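Local coordinates for protein predicted ATPase of the ABC class (Vibrio vulnificus, PDB 5D6A) that binds the ATP analogue AMP-PNP in an ABC-class P-loop domain and probably hydrolyses ATP, its physiological role not being established, at residues 260-271 / 418-428; 351-362 / 401-412. All coordinates share one frame; numbering follows the deposited sequence.

Overall arrangement
Of the four strands in these contacts, 260-264 comes first along the chain, followed by the loop that wraps the phosphates of AMP-PNP. Strand 357-361 follows, and after helix 390-401 strand 404-408 returns beside it, closing the shorter loop of interaction 2. Strand 421-425 then comes back to strand 260-264, so interaction 1 closes a longer loop with interaction 2 nested inside. All four strands are parallel neighbours in one mixed sheet, in the order 357-361, 404-408, 260-264, 421-425. Strands 404-408 and 260-264 join the two contacts, whose centres lie about 14 Å apart, and Lys271 packs on Val408 where both reach the nucleotide.

Interaction 1: residues 260-271 / 418-428; sequences ITLIVGGGFHGK and VADNVIQMHDY. With ANP (phosphoaminophosphonic acid-adenylate ester), chain C.
Val418 and Ile260 cross at about a right angle, Val418 CG1 lying 3.9 Å from Ile260 CD1, and the Ala419 methyl, CB, sits 3.6 Å from Leu262 CD1. Asp420 closes this end twice: its N reaches Ile260 O, and its OD1 takes the N-H of Ile260 at 3.0 Å from above the carboxylate plane, while Arg398 forms a salt bridge with the same oxygen. From Asn421 to Met425 the strand runs parallel to 260-264, and backbone bonds alternate between the two; Val422 CG1 packs on Val264 CG2. The bent selenomethionine Met425 curls its CE to 3.5 Å from Gly270 O, and its CG meets Lys271 CG. Asp427 N lies at the edge of the His269 ring. Tyr428 lays one ring face over the adenine, with ANP C4 3.5 Å above its plane, and its OH lies 3.4 Å from Phe268 CE2. Beside this ring, the loop 265-270 and the first helical residue, Lys271, a probable Walker A P-loop, bind phosphate oxygens through backbone amides, Lys271 N reaching ANP O1B at 2.6 Å. Lys271 NZ bonds that oxygen too, so backbone amide and side-chain amine grip one phosphate oxygen together, while Tyr428 supplies a flat surface for the base.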
loop_
_atom_site.group_PDB
_atom_site.type_symbol
_atom_site.label_atom_id
_atom_site.label_comp_id
_atom_site.label_asym_id
_atom_site.label_seq_id
_atom_site.Cartn_x
_atom_site.Cartn_y
_atom_site.Cartn_z
ATOM N N ILE A 260 18.794 -19.904 14.506
ATOM C CA ILE A 260 17.515 -20.046 13.827
ATOM C C ILE A 260 16.416 -20.436 14.809
ATOM O O ILE A 260 16.565 -21.392 15.564
ATOM C CB ILE A 260 17.603 -21.105 12.712
ATOM C CG1 ILE A 260 18.746 -20.756 11.747
ATOM C CG2 ILE A 260 16.275 -21.215 11.970
ATOM C CD1 ILE A 260 18.991 -21.795 10.674
ATOM N N THR A 261 15.316 -19.688 14.785
ATOM C CA THR A 261 14.175 -19.948 15.656
ATOM C C THR A 261 12.899 -20.016 14.821
ATOM O O THR A 261 12.589 -19.090 14.068
ATOM C CB THR A 261 14.021 -18.851 16.725
ATOM O OG1 THR A 261 15.229 -18.750 17.488
ATOM C CG2 THR A 261 12.855 -19.163 17.662
ATOM N N LEU A 262 12.162 -21.114 14.950
ATOM C CA LEU A 262 10.925 -21.289 14.204
ATOM C C LEU A 262 9.713 -21.059 15.088
ATOM O O LEU A 262 9.722 -21.391 16.277
ATOM C CB LEU A 262 10.851 -22.695 13.608
ATOM C CG LEU A 262 11.978 -23.082 12.654
ATOM C CD1 LEU A 262 11.749 -24.493 12.138
ATOM C CD2 LEU A 262 12.076 -22.091 11.503
ATOM N N ILE A 263 8.677 -20.480 14.493
ATOM C CA ILE A 263 7.413 -20.223 15.170
ATOM C C ILE A 263 6.347 -20.976 14.383
ATOM O O ILE A 263 5.889 -20.515 13.340
ATOM C CB ILE A 263 7.104 -18.715 15.243
ATOM C CG1 ILE A 263 8.163 -18.015 16.101
ATOM C CG2 ILE A 263 5.719 -18.474 15.834
ATOM C CD1 ILE A 263 7.975 -16.517 16.224
ATOM N N VAL A 264 5.969 -22.145 14.886
ATOM C CA VAL A 264 5.001 -23.000 14.207
ATOM C C VAL A 264 3.637 -23.020 14.891
ATOM O O VAL A 264 3.406 -22.316 15.875
ATOM C CB VAL A 264 5.534 -24.443 14.105
ATOM C CG1 VAL A 264 6.853 -24.460 13.347
ATOM C CG2 VAL A 264 5.706 -25.069 15.484
ATOM N N GLY A 265 2.737 -23.834 14.347
ATOM C CA GLY A 265 1.391 -23.976 14.881
ATOM C C GLY A 265 0.361 -23.887 13.776
ATOM O O GLY A 265 0.665 -23.445 12.666
ATOM N N GLY A 266 -0.860 -24.314 14.080
ATOM C CA GLY A 266 -1.955 -24.268 13.118
ATOM C C GLY A 266 -2.365 -22.838 12.821
ATOM O O GLY A 266 -1.837 -21.890 13.413
ATOM N N GLY A 267 -3.329 -22.680 11.923
ATOM C CA GLY A 267 -3.799 -21.358 11.533
ATOM C C GLY A 267 -4.659 -20.658 12.571
ATOM O O GLY A 267 -5.480 -21.283 13.243
ATOM N N PHE A 268 -4.449 -19.350 12.695
ATOM C CA PHE A 268 -5.203 -18.482 13.603
ATOM C C PHE A 268 -4.876 -18.747 15.082
ATOM O O PHE A 268 -5.742 -18.623 15.947
ATOM C CB PHE A 268 -6.713 -18.617 13.326
ATOM C CG PHE A 268 -7.512 -17.398 13.696
ATOM C CD1 PHE A 268 -7.563 -16.310 12.831
ATOM C CD2 PHE A 268 -8.228 -17.337 14.882
ATOM C CE1 PHE A 268 -8.296 -15.182 13.151
ATOM C CE2 PHE A 268 -8.967 -16.209 15.206
ATOM C CZ PHE A 268 -9.003 -15.132 14.338
ATOM N N HIS A 269 -3.618 -19.091 15.362
ATOM C CA HIS A 269 -3.171 -19.362 16.739
ATOM C C HIS A 269 -2.277 -18.270 17.352
ATOM O O HIS A 269 -1.983 -18.326 18.547
ATOM C CB HIS A 269 -2.491 -20.733 16.826
ATOM C CG HIS A 269 -3.447 -21.878 16.721
ATOM N ND1 HIS A 269 -3.825 -22.426 15.517
ATOM C CD2 HIS A 269 -4.116 -22.568 17.674
ATOM C CE1 HIS A 269 -4.680 -23.410 15.730
ATOM N NE2 HIS A 269 -4.875 -23.516 17.032
ATOM N N GLY A 270 -1.838 -17.300 16.549
ATOM C CA GLY A 270 -1.030 -16.188 17.065
ATOM C C GLY A 270 0.436 -16.128 16.666
ATOM O O GLY A 270 1.236 -15.522 17.374
ATOM N N LYS A 271 0.792 -16.732 15.534
ATOM C CA LYS A 271 2.184 -16.744 15.076
ATOM C C LYS A 271 2.617 -15.374 14.566
ATOM O O LYS A 271 3.671 -14.874 14.956
ATOM C CB LYS A 271 2.402 -17.798 13.990
ATOM C CG LYS A 271 2.023 -19.213 14.412
ATOM C CD LYS A 271 2.324 -20.247 13.331
ATOM C CE LYS A 271 1.495 -20.060 12.067
ATOM N NZ LYS A 271 0.037 -20.205 12.319
ATOM N N VAL A 418 17.407 -27.872 10.463
ATOM C CA VAL A 418 18.471 -26.907 10.777
ATOM C C VAL A 418 18.137 -25.921 11.915
ATOM O O VAL A 418 19.011 -25.183 12.369
ATOM C CB VAL A 418 18.880 -26.109 9.510
ATOM C CG1 VAL A 418 17.786 -25.125 9.099
ATOM C CG2 VAL A 418 20.200 -25.376 9.728
ATOM N N ALA A 419 16.892 -25.915 12.384
ATOM C CA ALA A 419 16.484 -24.986 13.445
ATOM C C ALA A 419 17.100 -25.323 14.800
ATOM O O ALA A 419 17.280 -26.491 15.127
ATOM C CB ALA A 419 14.968 -24.959 13.561
ATOM N N ASP A 420 17.420 -24.288 15.578
ATOM C CA ASP A 420 17.979 -24.467 16.921
ATOM C C ASP A 420 16.835 -24.658 17.907
ATOM O O ASP A 420 16.861 -25.577 18.726
ATOM C CB ASP A 420 18.809 -23.257 17.364
ATOM C CG ASP A 420 19.939 -22.931 16.409
ATOM O OD1 ASP A 420 19.664 -22.732 15.208
ATOM O OD2 ASP A 420 21.099 -22.828 16.866
ATOM N N ASN A 421 15.846 -23.766 17.837
ATOM C CA ASN A 421 14.675 -23.828 18.710
ATOM C C ASN A 421 13.374 -23.720 17.916
ATOM O O ASN A 421 13.323 -23.048 16.884
ATOM C CB ASN A 421 14.726 -22.722 19.767
ATOM C CG ASN A 421 15.997 -22.763 20.592
ATOM O OD1 ASN A 421 17.100 -22.715 20.052
ATOM N ND2 ASN A 421 15.847 -22.818 21.909
ATOM N N VAL A 422 12.327 -24.386 18.401
ATOM C CA VAL A 422 11.022 -24.371 17.740
ATOM C C VAL A 422 9.915 -24.048 18.743
ATOM O O VAL A 422 9.726 -24.765 19.726
ATOM C CB VAL A 422 10.719 -25.718 17.058
ATOM C CG1 VAL A 422 9.382 -25.660 16.335
ATOM C CG2 VAL A 422 11.830 -26.079 16.084
ATOM N N ILE A 423 9.187 -22.967 18.476
ATOM C CA ILE A 423 8.099 -22.520 19.338
ATOM C C ILE A 423 6.754 -22.794 18.678
ATOM O O ILE A 423 6.574 -22.512 17.496
ATOM C CB ILE A 423 8.215 -21.013 19.624
ATOM C CG1 ILE A 423 9.524 -20.727 20.368
ATOM C CG2 ILE A 423 7.018 -20.526 20.432
ATOM C CD1 ILE A 423 9.828 -19.256 20.547
ATOM N N GLN A 424 5.811 -23.341 19.442
ATOM C CA GLN A 424 4.488 -23.636 18.912
ATOM C C GLN A 424 3.441 -22.755 19.578
ATOM O O GLN A 424 3.389 -22.663 20.805
ATOM C CB GLN A 424 4.126 -25.106 19.132
ATOM C CG GLN A 424 2.812 -25.514 18.472
ATOM C CD GLN A 424 2.397 -26.936 18.791
ATOM O OE1 GLN A 424 2.926 -27.557 19.706
ATOM N NE2 GLN A 424 1.430 -27.452 18.045
HETATM N N MSE A 425 2.612 -22.108 18.763
HETATM C CA MSE A 425 1.533 -21.270 19.270
HETATM C C MSE A 425 0.291 -22.117 19.299
HETATM O O MSE A 425 -0.036 -22.795 18.321
HETATM C CB MSE A 425 1.314 -20.043 18.389
HETATM C CG MSE A 425 2.530 -19.118 18.360
HETATM SE SE MSE A 425 3.018 -18.523 20.174
HETATM C CE MSE A 425 1.583 -17.207 20.466
ATOM N N HIS A 426 -0.404 -22.093 20.430
ATOM C CA HIS A 426 -1.626 -22.862 20.615
ATOM C C HIS A 426 -2.517 -22.087 21.566
ATOM O O HIS A 426 -2.111 -21.792 22.681
ATOM C CB HIS A 426 -1.287 -24.235 21.195
ATOM C CG HIS A 426 -2.484 -25.069 21.525
ATOM N ND1 HIS A 426 -3.067 -25.927 20.618
ATOM C CD2 HIS A 426 -3.202 -25.181 22.666
ATOM C CE1 HIS A 426 -4.095 -26.531 21.186
ATOM N NE2 HIS A 426 -4.200 -26.095 22.429
ATOM N N ASP A 427 -3.733 -21.766 21.131
ATOM C CA ASP A 427 -4.652 -20.974 21.953
ATOM C C ASP A 427 -3.981 -19.718 22.524
ATOM O O ASP A 427 -4.275 -19.290 23.641
ATOM C CB ASP A 427 -5.270 -21.830 23.065
ATOM C CG ASP A 427 -6.260 -22.860 22.534
ATOM O OD1 ASP A 427 -6.491 -22.904 21.308
ATOM O OD2 ASP A 427 -6.819 -23.621 23.351
ATOM N N TYR A 428 -3.074 -19.150 21.730
ATOM C CA TYR A 428 -2.344 -17.918 22.064
ATOM C C TYR A 428 -1.398 -18.035 23.266
ATOM O O TYR A 428 -1.387 -17.178 24.150
ATOM C CB TYR A 428 -3.321 -16.751 22.246
ATOM C CG TYR A 428 -4.367 -16.695 21.157
ATOM C CD1 TYR A 428 -4.013 -16.419 19.842
ATOM C CD2 TYR A 428 -5.711 -16.919 21.440
ATOM C CE1 TYR A 428 -4.962 -16.377 18.837
ATOM C CE2 TYR A 428 -6.667 -16.872 20.442
ATOM C CZ TYR A 428 -6.287 -16.601 19.143
ATOM O OH TYR A 428 -7.231 -16.555 18.148
HETATM P PG ANP C . 0.249 -16.222 10.246
HETATM O O1G ANP C . 1.605 -15.927 10.836
HETATM O O2G ANP C . -0.091 -15.364 9.049
HETATM O O3G ANP C . 0.017 -17.701 10.049
HETATM P PB ANP C . -1.624 -16.851 12.591
HETATM O O1B ANP C . -0.540 -17.495 13.401
HETATM O O2B ANP C . -2.516 -17.754 11.769
HETATM N N3B ANP C . -0.887 -15.707 11.481
HETATM P PA ANP C . -2.552 -14.479 13.804
HETATM O O1A ANP C . -1.660 -14.079 14.948
HETATM O O2A ANP C . -2.326 -13.856 12.450
HETATM O O3A ANP C . -2.553 -16.082 13.657
HETATM O "O5'" ANP C . -4.076 -14.189 14.213
HETATM C "C5'" ANP C . -4.604 -14.676 15.438
HETATM C "C4'" ANP C . -5.803 -13.837 15.857
HETATM O "O4'" ANP C . -5.984 -13.970 17.269
HETATM C "C3'" ANP C . -5.625 -12.350 15.580
HETATM O "O3'" ANP C . -6.876 -11.768 15.188
HETATM C "C2'" ANP C . -5.141 -11.776 16.893
HETATM O "O2'" ANP C . -5.624 -10.445 17.102
HETATM C "C1'" ANP C . -5.669 -12.750 17.942
HETATM N N9 ANP C . -4.672 -13.008 19.009
HETATM C C8 ANP C . -3.360 -13.288 18.843
HETATM N N7 ANP C . -2.757 -13.461 20.047
HETATM C C5 ANP C . -3.690 -13.296 21.002
HETATM C C6 ANP C . -3.729 -13.341 22.482
HETATM N N6 ANP C . -2.612 -13.609 23.195
HETATM N N1 ANP C . -4.913 -13.107 23.093
HETATM C C2 ANP C . -6.038 -12.840 22.395
HETATM N N3 ANP C . -6.064 -12.784 21.046
HETATM C C4 ANP C . -4.947 -12.999 20.311
#

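Interaction 2: residues 351-362 / 401-412; sequences VEAGASTLLIDE and LEISTIIVMGGS. With ANP (phosphoaminophosphonic acid-adenylate ester), chain C.
Glu362 reaches across to the turn after strand 404-408 and meets it mainly through OE2. This oxygen receives two bonds from Ser412: the backbone N comes in on the syn lone pair at 3.1 Å, and OG, also at 3.1 Å, approaches from above the carboxylate plane. OE1 takes a weak bond from Gly411 N, though Gly411 and Ser412 are poorly ordered. With CG anti to the backbone N (chi1 -170°) and the chain extended beyond it, Glu362 reaches the turn while its own N binds Val408 O at 2.9 Å. One residue earlier, Asp361 lies alongside Val408, Asp361 OD1 3.7 Å from Val408 CG1, and that methyl faces the gamma-phosphate. The run Leu358, Leu359, Ile360, Asp361, Glu362 fits a Walker B strand of an ABC ATPase, running parallel to its neighbour in the sheet of the P-loop domain. Asp361 is set by its surroundings: OD2 is bonded by Ser272 OG and OD1 by Asp363 N. Toward the N-terminal ends of the strands, Leu359 and Ile406 lie side by side on the face of Asp361, with Leu359 CD2 4.0 Å from Ile406 CB, and Ile360 pairs likewise with Ile407 on the other, where helix 390-401 covers them. At the far end, water 1 donates to Ser356 O and Glu402 O and accepts from Ser404 OG, which is also bonded to Gly259 N. Beyond it, Ile403 CD1 packs against Val351 CG2, joining the end of helix 339-352 to the residue just before strand 404-408.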
loop_
_atom_site.group_PDB
_atom_site.type_symbol
_atom_site.label_atom_id
_atom_site.label_comp_id
_atom_site.label_asym_id
_atom_site.label_seq_id
_atom_site.Cartn_x
_atom_site.Cartn_y
_atom_site.Cartn_z
ATOM N N VAL A 351 22.282 -8.187 4.647
ATOM C CA VAL A 351 23.587 -8.651 5.088
ATOM C C VAL A 351 24.596 -7.529 4.853
ATOM O O VAL A 351 25.386 -7.197 5.736
ATOM C CB VAL A 351 24.034 -9.916 4.330
ATOM C CG1 VAL A 351 25.443 -10.323 4.752
ATOM C CG2 VAL A 351 23.049 -11.056 4.559
ATOM N N GLU A 352 24.533 -6.931 3.664
ATOM C CA GLU A 352 25.425 -5.838 3.288
ATOM C C GLU A 352 25.385 -4.722 4.332
ATOM O O GLU A 352 26.424 -4.212 4.744
ATOM C CB GLU A 352 25.024 -5.265 1.921
ATOM C CG GLU A 352 26.076 -4.361 1.280
ATOM C CD GLU A 352 25.558 -3.611 0.061
ATOM O OE1 GLU A 352 24.513 -2.935 0.169
ATOM O OE2 GLU A 352 26.216 -3.660 -0.997
ATOM N N ALA A 353 24.179 -4.364 4.762
ATOM C CA ALA A 353 23.975 -3.284 5.740
ATOM C C ALA A 353 24.312 -3.666 7.186
ATOM O O ALA A 353 24.236 -2.824 8.080
ATOM C CB ALA A 353 22.539 -2.776 5.657
ATOM N N GLY A 354 24.651 -4.930 7.424
ATOM C CA GLY A 354 25.022 -5.373 8.766
ATOM C C GLY A 354 23.869 -5.729 9.688
ATOM O O GLY A 354 23.910 -5.420 10.880
ATOM N N ALA A 355 22.843 -6.380 9.144
ATOM C CA ALA A 355 21.699 -6.812 9.943
ATOM C C ALA A 355 22.086 -8.091 10.669
ATOM O O ALA A 355 22.647 -9.006 10.059
ATOM C CB ALA A 355 20.491 -7.057 9.058
ATOM N N SER A 356 21.788 -8.151 11.967
ATOM C CA SER A 356 22.122 -9.319 12.790
ATOM C C SER A 356 20.964 -10.303 12.880
ATOM O O SER A 356 21.150 -11.464 13.256
ATOM C CB SER A 356 22.490 -8.879 14.203
ATOM O OG SER A 356 23.571 -7.975 14.206
ATOM N N THR A 357 19.766 -9.839 12.549
ATOM C CA THR A 357 18.596 -10.693 12.630
ATOM C C THR A 357 17.673 -10.467 11.445
ATOM O O THR A 357 17.475 -9.338 11.002
ATOM C CB THR A 357 17.836 -10.441 13.945
ATOM O OG1 THR A 357 18.729 -10.626 15.054
ATOM C CG2 THR A 357 16.646 -11.383 14.075
ATOM N N LEU A 358 17.118 -11.562 10.936
ATOM C CA LEU A 358 16.212 -11.523 9.799
ATOM C C LEU A 358 14.885 -12.126 10.209
ATOM O O LEU A 358 14.847 -13.211 10.779
ATOM C CB LEU A 358 16.802 -12.311 8.633
ATOM C CG LEU A 358 18.148 -11.809 8.113
ATOM C CD1 LEU A 358 18.735 -12.806 7.130
ATOM C CD2 LEU A 358 18.015 -10.430 7.484
ATOM N N LEU A 359 13.800 -11.419 9.919
ATOM C CA LEU A 359 12.464 -11.884 10.266
ATOM C C LEU A 359 11.742 -12.279 8.990
ATOM O O LEU A 359 11.734 -11.525 8.025
ATOM C CB LEU A 359 11.700 -10.782 11.003
ATOM C CG LEU A 359 12.451 -10.170 12.193
ATOM C CD1 LEU A 359 11.636 -9.053 12.823
ATOM C CD2 LEU A 359 12.807 -11.227 13.231
ATOM N N ILE A 360 11.147 -13.469 8.980
ATOM C CA ILE A 360 10.441 -13.971 7.801
ATOM C C ILE A 360 9.114 -14.605 8.176
ATOM O O ILE A 360 9.011 -15.290 9.190
ATOM C CB ILE A 360 11.293 -15.013 7.045
ATOM C CG1 ILE A 360 12.593 -14.368 6.557
ATOM C CG2 ILE A 360 10.512 -15.600 5.874
ATOM C CD1 ILE A 360 13.526 -15.318 5.845
ATOM N N ASP A 361 8.099 -14.367 7.348
ATOM C CA ASP A 361 6.769 -14.927 7.563
ATOM C C ASP A 361 6.376 -15.673 6.296
ATOM O O ASP A 361 6.180 -15.065 5.244
ATOM C CB ASP A 361 5.761 -13.822 7.890
ATOM C CG ASP A 361 4.388 -14.365 8.264
ATOM O OD1 ASP A 361 4.101 -15.548 7.982
ATOM O OD2 ASP A 361 3.586 -13.598 8.839
ATOM N N GLU A 362 6.258 -16.992 6.414
ATOM C CA GLU A 362 5.928 -17.861 5.288
ATOM C C GLU A 362 4.669 -17.427 4.530
ATOM O O GLU A 362 4.549 -17.679 3.330
ATOM C CB GLU A 362 5.789 -19.308 5.777
ATOM C CG GLU A 362 5.674 -20.338 4.665
ATOM C CD GLU A 362 5.696 -21.771 5.175
ATOM O OE1 GLU A 362 5.258 -22.017 6.321
ATOM O OE2 GLU A 362 6.139 -22.661 4.415
ATOM N N LEU A 401 28.204 -16.122 9.415
ATOM C CA LEU A 401 28.017 -14.689 9.645
ATOM C C LEU A 401 27.384 -14.363 10.996
ATOM O O LEU A 401 27.220 -13.194 11.333
ATOM C CB LEU A 401 27.167 -14.098 8.519
ATOM C CG LEU A 401 27.688 -14.366 7.102
ATOM C CD1 LEU A 401 26.739 -13.787 6.063
ATOM C CD2 LEU A 401 29.090 -13.806 6.920
ATOM N N GLU A 402 27.040 -15.389 11.769
ATOM C CA GLU A 402 26.412 -15.197 13.078
ATOM C C GLU A 402 25.132 -14.358 12.979
ATOM O O GLU A 402 24.841 -13.539 13.851
ATOM C CB GLU A 402 27.410 -14.592 14.078
ATOM C CG GLU A 402 28.626 -15.479 14.323
ATOM C CD GLU A 402 29.585 -14.923 15.365
ATOM O OE1 GLU A 402 29.358 -13.798 15.859
ATOM O OE2 GLU A 402 30.574 -15.615 15.690
ATOM N N ILE A 403 24.370 -14.581 11.908
ATOM C CA ILE A 403 23.107 -13.878 11.688
ATOM C C ILE A 403 21.936 -14.770 12.089
ATOM O O ILE A 403 21.750 -15.851 11.530
ATOM C CB ILE A 403 22.942 -13.455 10.215
ATOM C CG1 ILE A 403 24.031 -12.444 9.835
ATOM C CG2 ILE A 403 21.557 -12.851 9.986
ATOM C CD1 ILE A 403 24.001 -12.016 8.383
ATOM N N SER A 404 21.150 -14.311 13.057
ATOM C CA SER A 404 19.994 -15.070 13.529
ATOM C C SER A 404 18.777 -14.861 12.628
ATOM O O SER A 404 18.683 -13.868 11.907
ATOM C CB SER A 404 19.659 -14.681 14.966
ATOM O OG SER A 404 20.750 -14.962 15.829
ATOM N N THR A 405 17.849 -15.812 12.672
ATOM C CA THR A 405 16.647 -15.748 11.853
ATOM C C THR A 405 15.453 -16.335 12.591
ATOM O O THR A 405 15.538 -17.421 13.164
ATOM C CB THR A 405 16.832 -16.517 10.528
ATOM O OG1 THR A 405 17.943 -15.974 9.806
ATOM C CG2 THR A 405 15.583 -16.419 9.664
ATOM N N ILE A 406 14.342 -15.606 12.571
ATOM C CA ILE A 406 13.110 -16.051 13.206
ATOM C C ILE A 406 12.087 -16.189 12.085
ATOM O O ILE A 406 11.856 -15.236 11.336
ATOM C CB ILE A 406 12.631 -15.055 14.276
ATOM C CG1 ILE A 406 13.782 -14.720 15.232
ATOM C CG2 ILE A 406 11.441 -15.626 15.035
ATOM C CD1 ILE A 406 13.428 -13.713 16.301
ATOM N N ILE A 407 11.482 -17.371 11.963
ATOM C CA ILE A 407 10.541 -17.629 10.873
ATOM C C ILE A 407 9.200 -18.215 11.313
ATOM O O ILE A 407 9.154 -19.214 12.031
ATOM C CB ILE A 407 11.151 -18.614 9.848
ATOM C CG1 ILE A 407 12.585 -18.211 9.508
ATOM C CG2 ILE A 407 10.299 -18.689 8.585
ATOM C CD1 ILE A 407 13.253 -19.120 8.502
ATOM N N VAL A 408 8.115 -17.586 10.867
ATOM C CA VAL A 408 6.771 -18.082 11.124
ATOM C C VAL A 408 6.487 -19.034 9.974
ATOM O O VAL A 408 6.525 -18.627 8.814
ATOM C CB VAL A 408 5.724 -16.952 11.139
ATOM C CG1 VAL A 408 4.314 -17.524 11.145
ATOM C CG2 VAL A 408 5.941 -16.041 12.338
HETATM N N MSE A 409 6.208 -20.297 10.290
HETATM C CA MSE A 409 5.985 -21.304 9.255
HETATM C C MSE A 409 4.585 -21.857 9.252
HETATM O O MSE A 409 3.641 -21.151 8.899
HETATM C CB MSE A 409 7.026 -22.398 9.452
HETATM C CG MSE A 409 8.438 -21.845 9.297
HETATM SE SE MSE A 409 9.409 -22.885 7.942
HETATM C CE MSE A 409 9.263 -24.662 8.788
ATOM N N GLY A 410 4.435 -23.126 9.629
ATOM C CA GLY A 410 3.130 -23.776 9.629
ATOM C C GLY A 410 2.786 -24.413 8.291
ATOM O O GLY A 410 1.695 -24.958 8.127
ATOM N N GLY A 411 3.718 -24.347 7.338
ATOM C CA GLY A 411 3.512 -24.917 6.004
ATOM C C GLY A 411 4.547 -25.976 5.671
ATOM O O GLY A 411 4.233 -27.166 5.618
ATOM N N SER A 412 5.781 -25.536 5.440
ATOM C CA SER A 412 6.889 -26.440 5.123
ATOM C C SER A 412 7.443 -27.074 6.398
ATOM O O SER A 412 7.145 -26.619 7.503
ATOM C CB SER A 412 7.997 -25.684 4.389
ATOM O OG SER A 412 8.448 -24.568 5.141
HETATM P PG ANP C . 0.249 -16.222 10.246
HETATM O O1G ANP C . 1.605 -15.927 10.836
HETATM O O2G ANP C . -0.091 -15.364 9.049
HETATM O O3G ANP C . 0.017 -17.701 10.049
HETATM P PB ANP C . -1.624 -16.851 12.591
HETATM O O1B ANP C . -0.540 -17.495 13.401
HETATM O O2B ANP C . -2.516 -17.754 11.769
HETATM N N3B ANP C . -0.887 -15.707 11.481
HETATM P PA ANP C . -2.552 -14.479 13.804
HETATM O O1A ANP C . -1.660 -14.079 14.948
HETATM O O2A ANP C . -2.326 -13.856 12.450
HETATM O O3A ANP C . -2.553 -16.082 13.657
HETATM O "O5'" ANP C . -4.076 -14.189 14.213
HETATM C "C5'" ANP C . -4.604 -14.676 15.438
HETATM C "C4'" ANP C . -5.803 -13.837 15.857
HETATM O "O4'" ANP C . -5.984 -13.970 17.269
HETATM C "C3'" ANP C . -5.625 -12.350 15.580
HETATM O "O3'" ANP C . -6.876 -11.768 15.188
HETATM C "C2'" ANP C . -5.141 -11.776 16.893
HETATM O "O2'" ANP C . -5.624 -10.445 17.102
HETATM C "C1'" ANP C . -5.669 -12.750 17.942
HETATM N N9 ANP C . -4.672 -13.008 19.009
HETATM C C8 ANP C . -3.360 -13.288 18.843
HETATM N N7 ANP C . -2.757 -13.461 20.047
HETATM C C5 ANP C . -3.690 -13.296 21.002
HETATM C C6 ANP C . -3.729 -13.341 22.482
HETATM N N6 ANP C . -2.612 -13.609 23.195
HETATM N N1 ANP C . -4.913 -13.107 23.093
HETATM C C2 ANP C . -6.038 -12.840 22.395
HETATM N N3 ANP C . -6.064 -12.784 21.046
HETATM C C4 ANP C . -4.947 -12.999 20.311
HETATM O O HOH W 1 22.510 -12.655 15.607
#